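PDB 3FKJ: putative phosphosugar isomerases from Salmonella typhimurium LT2, which probably binds phosphorylated sugars through its sugar isomerase (SIS) fold and may interconvert them, as in related isomerases. Local coordinates for residues Ser32-Lys37 / Ser134-Glu139; Asn26-Ile31 / Ala174-Leu179. One frame throughout, in Å; residues are numbered along the deposited sequence.

Helix 22-35 illustrates how one helix can meet two different parts of a fold along its length. Its C-terminal end meets edge strand 136-139 of the five-stranded parallel sheet in interaction 1, while its preceding turns reach the start of helix 176-184 in interaction 2. The two centres lie about 14 Å apart, on the same side of the chain's centre, and interaction 1 is nested along the sequence inside the loop that interaction 2 closes. Ile30 joins them, packing through CG2 against Tyr136 CG at 3.6 Å and through CD1 against Ile138. The helix thus packs on the sheet of the alpha/beta SIS fold and makes a weaker, surface contact with helix 176-184.

Interaction 1: residues Ser32-Lys37 / Ser134-Glu139; sequences SDILGK and SDYIIE
Tyr136, the first residue of edge strand 136-139, reaches out to the C-terminal part of helix 22-35 and spans a gap of 9.3 Å between its CA and that of Ile34. Its CB starts toward the helix, with CG anti to the carbonyl carbon (chi1 -50°). Farther along the ring the two sides diverge: CD1 lies 4.0 Å from Ile34 CD1 and CE1 lies 3.7 Å from the same Ile34 CD1, whereas CE2 passes Asp33 CB at 3.8 Å. At the tip, OH donates a hydrogen bond of 2.7 Å to Asp33 OD2, which sits at the ring edge, in plane, and accepts through its anti lone pair. The carboxylate is turned 75° from the ring. On its syn side the same oxygen takes a second bond, from Lys37 NZ at 3.2 Å, 19° out of the carboxylate plane; this is a salt bridge to a residue four positions further on. Ile120 of strand 118-123 also touches Ile34. Two donors therefore share one carboxylate oxygen, an arrangement that would be expected to stabilise the ionised form of Asp33 and to fix the rotation of its carboxylate.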
loop_
_atom_site.group_PDB
_atom_site.type_symbol
_atom_site.label_atom_id
_atom_site.label_comp_id
_atom_site.label_asym_id
_atom_site.label_seq_id
_atom_site.Cartn_x
_atom_site.Cartn_y
_atom_site.Cartn_z
ATOM N N SER A 32 2.814 -4.352 -28.229
ATOM C CA SER A 32 3.532 -4.948 -29.380
ATOM C C SER A 32 4.716 -4.090 -29.810
ATOM O O SER A 32 5.827 -4.611 -30.014
ATOM C CB SER A 32 2.640 -5.144 -30.613
ATOM O OG SER A 32 1.363 -5.635 -30.263
ATOM N N ASP A 33 4.476 -2.784 -29.951
ATOM C CA ASP A 33 5.540 -1.864 -30.330
ATOM C C ASP A 33 6.709 -1.928 -29.356
ATOM O O ASP A 33 7.858 -2.051 -29.751
ATOM C CB ASP A 33 5.030 -0.434 -30.429
ATOM C CG ASP A 33 5.905 0.431 -31.331
ATOM O OD1 ASP A 33 5.748 0.345 -32.569
ATOM O OD2 ASP A 33 6.750 1.187 -30.808
ATOM N N ILE A 34 6.408 -1.876 -28.069
ATOM C CA ILE A 34 7.444 -1.955 -27.056
ATOM C C ILE A 34 8.204 -3.284 -27.136
ATOM O O ILE A 34 9.434 -3.303 -27.076
ATOM C CB ILE A 34 6.862 -1.777 -25.658
ATOM C CG1 ILE A 34 6.304 -0.352 -25.485
ATOM C CG2 ILE A 34 7.921 -2.134 -24.609
ATOM C CD1 ILE A 34 5.208 -0.234 -24.362
ATOM N N LEU A 35 7.481 -4.389 -27.256
ATOM C CA LEU A 35 8.148 -5.716 -27.342
ATOM C C LEU A 35 9.045 -5.886 -28.572
ATOM O O LEU A 35 9.993 -6.669 -28.547
ATOM C CB LEU A 35 7.132 -6.861 -27.250
ATOM C CG LEU A 35 6.624 -7.068 -25.813
ATOM C CD1 LEU A 35 5.352 -7.876 -25.789
ATOM C CD2 LEU A 35 7.705 -7.702 -24.941
ATOM N N GLY A 36 8.745 -5.156 -29.642
ATOM C CA GLY A 36 9.599 -5.170 -30.833
ATOM C C GLY A 36 10.947 -4.502 -30.599
ATOM O O GLY A 36 11.882 -4.708 -31.378
ATOM N N LYS A 37 11.052 -3.738 -29.506
ATOM C CA LYS A 37 12.224 -2.910 -29.210
ATOM C C LYS A 37 12.958 -3.260 -27.899
ATOM O O LYS A 37 14.088 -2.817 -27.698
ATOM C CB LYS A 37 11.777 -1.454 -29.149
ATOM C CG LYS A 37 11.217 -0.938 -30.452
ATOM C CD LYS A 37 10.560 0.394 -30.257
ATOM C CE LYS A 37 10.264 1.085 -31.587
ATOM N NZ LYS A 37 9.648 2.445 -31.338
ATOM N N SER A 134 6.604 10.844 -22.446
ATOM C CA SER A 134 5.829 9.633 -22.676
ATOM C C SER A 134 6.146 9.101 -24.053
ATOM O O SER A 134 5.865 9.766 -25.045
ATOM C CB SER A 134 4.327 9.931 -22.593
ATOM O OG SER A 134 3.979 10.501 -21.331
ATOM N N ASP A 135 6.726 7.908 -24.132
ATOM C CA ASP A 135 7.011 7.286 -25.435
ATOM C C ASP A 135 5.691 6.987 -26.117
ATOM O O ASP A 135 5.595 7.068 -27.330
ATOM C CB ASP A 135 7.814 5.967 -25.306
ATOM C CG ASP A 135 9.192 6.164 -24.710
ATOM O OD1 ASP A 135 9.807 7.206 -25.020
ATOM O OD2 ASP A 135 9.671 5.278 -23.955
ATOM N N TYR A 136 4.696 6.596 -25.319
ATOM C CA TYR A 136 3.364 6.298 -25.818
ATOM C C TYR A 136 2.367 7.045 -24.952
ATOM O O TYR A 136 2.551 7.133 -23.735
ATOM C CB TYR A 136 3.100 4.791 -25.784
ATOM C CG TYR A 136 4.189 3.928 -26.410
ATOM C CD1 TYR A 136 5.299 3.512 -25.661
ATOM C CD2 TYR A 136 4.109 3.525 -27.768
ATOM C CE1 TYR A 136 6.301 2.734 -26.232
ATOM C CE2 TYR A 136 5.107 2.737 -28.341
ATOM C CZ TYR A 136 6.207 2.348 -27.580
ATOM O OH TYR A 136 7.181 1.549 -28.161
ATOM N N ILE A 137 1.325 7.575 -25.580
ATOM C CA ILE A 137 0.312 8.402 -24.927
ATOM C C ILE A 137 -1.083 7.799 -25.109
ATOM O O ILE A 137 -1.474 7.481 -26.214
ATOM C CB ILE A 137 0.278 9.848 -25.505
ATOM C CG1 ILE A 137 1.638 10.536 -25.319
ATOM C CG2 ILE A 137 -0.821 10.658 -24.816
ATOM C CD1 ILE A 137 1.937 11.636 -26.346
ATOM N N ILE A 138 -1.825 7.657 -24.022
ATOM C CA ILE A 138 -3.217 7.246 -24.077
ATOM C C ILE A 138 -4.054 8.409 -23.565
ATOM O O ILE A 138 -3.829 8.903 -22.472
ATOM C CB ILE A 138 -3.473 5.989 -23.230
ATOM C CG1 ILE A 138 -2.827 4.753 -23.900
ATOM C CG2 ILE A 138 -4.974 5.793 -23.031
ATOM C CD1 ILE A 138 -2.065 3.800 -22.958
ATOM N N GLU A 139 -5.006 8.863 -24.365
ATOM C CA GLU A 139 -5.960 9.850 -23.895
ATOM C C GLU A 139 -7.167 9.087 -23.406
ATOM O O GLU A 139 -7.969 8.595 -24.211
ATOM C CB GLU A 139 -6.343 10.797 -25.003
ATOM C CG GLU A 139 -5.213 11.739 -25.369
ATOM C CD GLU A 139 -5.482 12.465 -26.650
ATOM O OE1 GLU A 139 -6.512 13.162 -26.706
ATOM O OE2 GLU A 139 -4.668 12.325 -27.576
#

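Interaction 2: residues Asn26-Ile31 / Ala174-Leu179; sequences NARRII and AQYDEL
The backbones of 26-31 and 174-179 stay well apart, Arg28 and Tyr176 being the nearest pair with their CA atoms 11.9 Å from each other, and so two long side chains must cross the interval. Both start toward the opposite segment and both place CG anti to the backbone N (chi1 179° for Arg28). In the arginine, chi1 and chi2 set CD 3.6 Å from Tyr176 OH, and the further bend at chi3 turns the guanidinium so that NH1 comes to the same hydroxyl. The guanidinium and the phenol ring lie in nearly parallel planes, 8° apart, though the side chains themselves cross at about a right angle; they are not stacked, and the hydroxyl approaches obliquely. Arg28 NH1 donates to Tyr176 OH at 3.2 Å, and with an N-H...acceptor angle of 121° the bond is weak. The principal polar partner of the hydroxyl is Glu165, with His24 also hydrogen-bonded to it, which makes Arg28 a lesser member of a cluster around one phenol oxygen. This surface contact bridges across helix 155-170: Leu164 and Ala168 touch Tyr176, Glu165 touches Arg28, and Ile166 meets Ile31, while Ile30 and Ile31 pack on Ile120 of strand 118-123 in the parallel sheet.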
loop_
_atom_site.group_PDB
_atom_site.type_symbol
_atom_site.label_atom_id
_atom_site.label_comp_id
_atom_site.label_asym_id
_atom_site.label_seq_id
_atom_site.Cartn_x
_atom_site.Cartn_y
_atom_site.Cartn_z
ATOM N N ASN A 26 -5.567 0.222 -28.584
ATOM C CA ASN A 26 -4.480 1.068 -28.071
ATOM C C ASN A 26 -3.495 0.282 -27.240
ATOM O O ASN A 26 -2.285 0.297 -27.504
ATOM C CB ASN A 26 -5.022 2.223 -27.212
ATOM C CG ASN A 26 -5.506 3.406 -28.045
ATOM O OD1 ASN A 26 -5.261 3.479 -29.256
ATOM N ND2 ASN A 26 -6.186 4.337 -27.397
ATOM N N ALA A 27 -4.023 -0.411 -26.234
ATOM C CA ALA A 27 -3.207 -1.246 -25.354
ATOM C C ALA A 27 -2.388 -2.246 -26.142
ATOM O O ALA A 27 -1.193 -2.446 -25.901
ATOM C CB ALA A 27 -4.088 -1.990 -24.357
ATOM N N ARG A 28 -3.042 -2.888 -27.100
ATOM C CA ARG A 28 -2.409 -3.961 -27.838
ATOM C C ARG A 28 -1.285 -3.447 -28.734
ATOM O O ARG A 28 -0.208 -4.063 -28.777
ATOM C CB ARG A 28 -3.450 -4.751 -28.626
ATOM C CG ARG A 28 -2.849 -5.865 -29.428
ATOM C CD ARG A 28 -3.720 -7.080 -29.457
ATOM N NE ARG A 28 -4.584 -7.136 -30.625
ATOM C CZ ARG A 28 -5.290 -8.217 -30.952
ATOM N NH1 ARG A 28 -5.255 -9.320 -30.193
ATOM N NH2 ARG A 28 -6.034 -8.200 -32.041
ATOM N N ARG A 29 -1.526 -2.331 -29.433
ATOM C CA ARG A 29 -0.488 -1.710 -30.278
ATOM C C ARG A 29 0.682 -1.231 -29.439
ATOM O O ARG A 29 1.838 -1.394 -29.814
ATOM C CB ARG A 29 -0.991 -0.487 -31.032
ATOM C CG ARG A 29 -2.119 -0.663 -32.008
ATOM C CD ARG A 29 -2.558 0.723 -32.603
ATOM N NE ARG A 29 -2.732 1.789 -31.590
ATOM C CZ ARG A 29 -1.769 2.612 -31.149
ATOM N NH1 ARG A 29 -0.517 2.528 -31.608
ATOM N NH2 ARG A 29 -2.051 3.516 -30.223
ATOM N N ILE A 30 0.394 -0.612 -28.299
ATOM C CA ILE A 30 1.492 -0.075 -27.486
ATOM C C ILE A 30 2.444 -1.185 -27.023
ATOM O O ILE A 30 3.681 -1.050 -27.144
ATOM C CB ILE A 30 0.981 0.806 -26.331
ATOM C CG1 ILE A 30 0.337 2.078 -26.929
ATOM C CG2 ILE A 30 2.139 1.166 -25.361
ATOM C CD1 ILE A 30 -0.510 2.876 -25.987
ATOM N N ILE A 31 1.875 -2.288 -26.538
ATOM C CA ILE A 31 2.668 -3.372 -25.963
ATOM C C ILE A 31 3.423 -4.154 -27.043
ATOM O O ILE A 31 4.576 -4.553 -26.800
ATOM C CB ILE A 31 1.805 -4.294 -25.054
ATOM C CG1 ILE A 31 1.183 -3.470 -23.897
ATOM C CG2 ILE A 31 2.618 -5.501 -24.521
ATOM C CD1 ILE A 31 2.176 -2.599 -23.030
ATOM N N ALA A 174 -4.601 -17.670 -21.054
ATOM C CA ALA A 174 -5.664 -18.564 -21.549
ATOM C C ALA A 174 -7.014 -17.905 -21.556
ATOM O O ALA A 174 -7.798 -18.178 -22.431
ATOM C CB ALA A 174 -5.728 -19.849 -20.724
ATOM N N GLN A 175 -7.292 -17.031 -20.589
ATOM C CA GLN A 175 -8.567 -16.308 -20.543
ATOM C C GLN A 175 -8.622 -14.964 -21.262
ATOM O O GLN A 175 -9.548 -14.161 -21.037
ATOM C CB GLN A 175 -9.015 -16.129 -19.085
ATOM C CG GLN A 175 -9.622 -17.394 -18.501
ATOM C CD GLN A 175 -8.574 -18.392 -18.130
ATOM O OE1 GLN A 175 -7.630 -18.058 -17.436
ATOM N NE2 GLN A 175 -8.743 -19.640 -18.573
ATOM N N TYR A 176 -7.675 -14.700 -22.150
ATOM C CA TYR A 176 -7.680 -13.425 -22.911
ATOM C C TYR A 176 -9.025 -13.069 -23.536
ATOM O O TYR A 176 -9.548 -11.947 -23.364
ATOM C CB TYR A 176 -6.615 -13.485 -24.005
ATOM C CG TYR A 176 -6.406 -12.226 -24.815
ATOM C CD1 TYR A 176 -5.493 -11.271 -24.414
ATOM C CD2 TYR A 176 -7.103 -12.008 -26.009
ATOM C CE1 TYR A 176 -5.279 -10.124 -25.169
ATOM C CE2 TYR A 176 -6.880 -10.855 -26.773
ATOM C CZ TYR A 176 -5.951 -9.937 -26.336
ATOM O OH TYR A 176 -5.730 -8.801 -27.029
ATOM N N ASP A 177 -9.572 -14.020 -24.285
ATOM C CA ASP A 177 -10.822 -13.809 -24.978
ATOM C C ASP A 177 -11.933 -13.589 -23.959
ATOM O O ASP A 177 -12.805 -12.748 -24.164
ATOM C CB ASP A 177 -11.157 -15.015 -25.888
ATOM C CG ASP A 177 -10.305 -15.076 -27.166
ATOM O OD1 ASP A 177 -9.619 -14.098 -27.530
ATOM O OD2 ASP A 177 -10.340 -16.135 -27.822
ATOM N N GLU A 178 -11.901 -14.342 -22.860
ATOM C CA GLU A 178 -12.921 -14.209 -21.809
ATOM C C GLU A 178 -12.933 -12.812 -21.181
ATOM O O GLU A 178 -13.994 -12.267 -20.882
ATOM C CB GLU A 178 -12.738 -15.261 -20.707
ATOM C CG GLU A 178 -13.837 -16.289 -20.632
ATOM C CD GLU A 178 -15.224 -15.682 -20.366
ATOM O OE1 GLU A 178 -16.060 -15.708 -21.293
ATOM O OE2 GLU A 178 -15.472 -15.190 -19.237
ATOM N N LEU A 179 -11.753 -12.237 -20.988
ATOM C CA LEU A 179 -11.643 -10.944 -20.322
ATOM C C LEU A 179 -12.016 -9.825 -21.305
ATOM O O LEU A 179 -12.657 -8.854 -20.924
ATOM C CB LEU A 179 -10.245 -10.764 -19.713
ATOM C CG LEU A 179 -10.029 -9.686 -18.625
ATOM C CD1 LEU A 179 -8.908 -10.081 -17.728
ATOM C CD2 LEU A 179 -9.757 -8.330 -19.227
#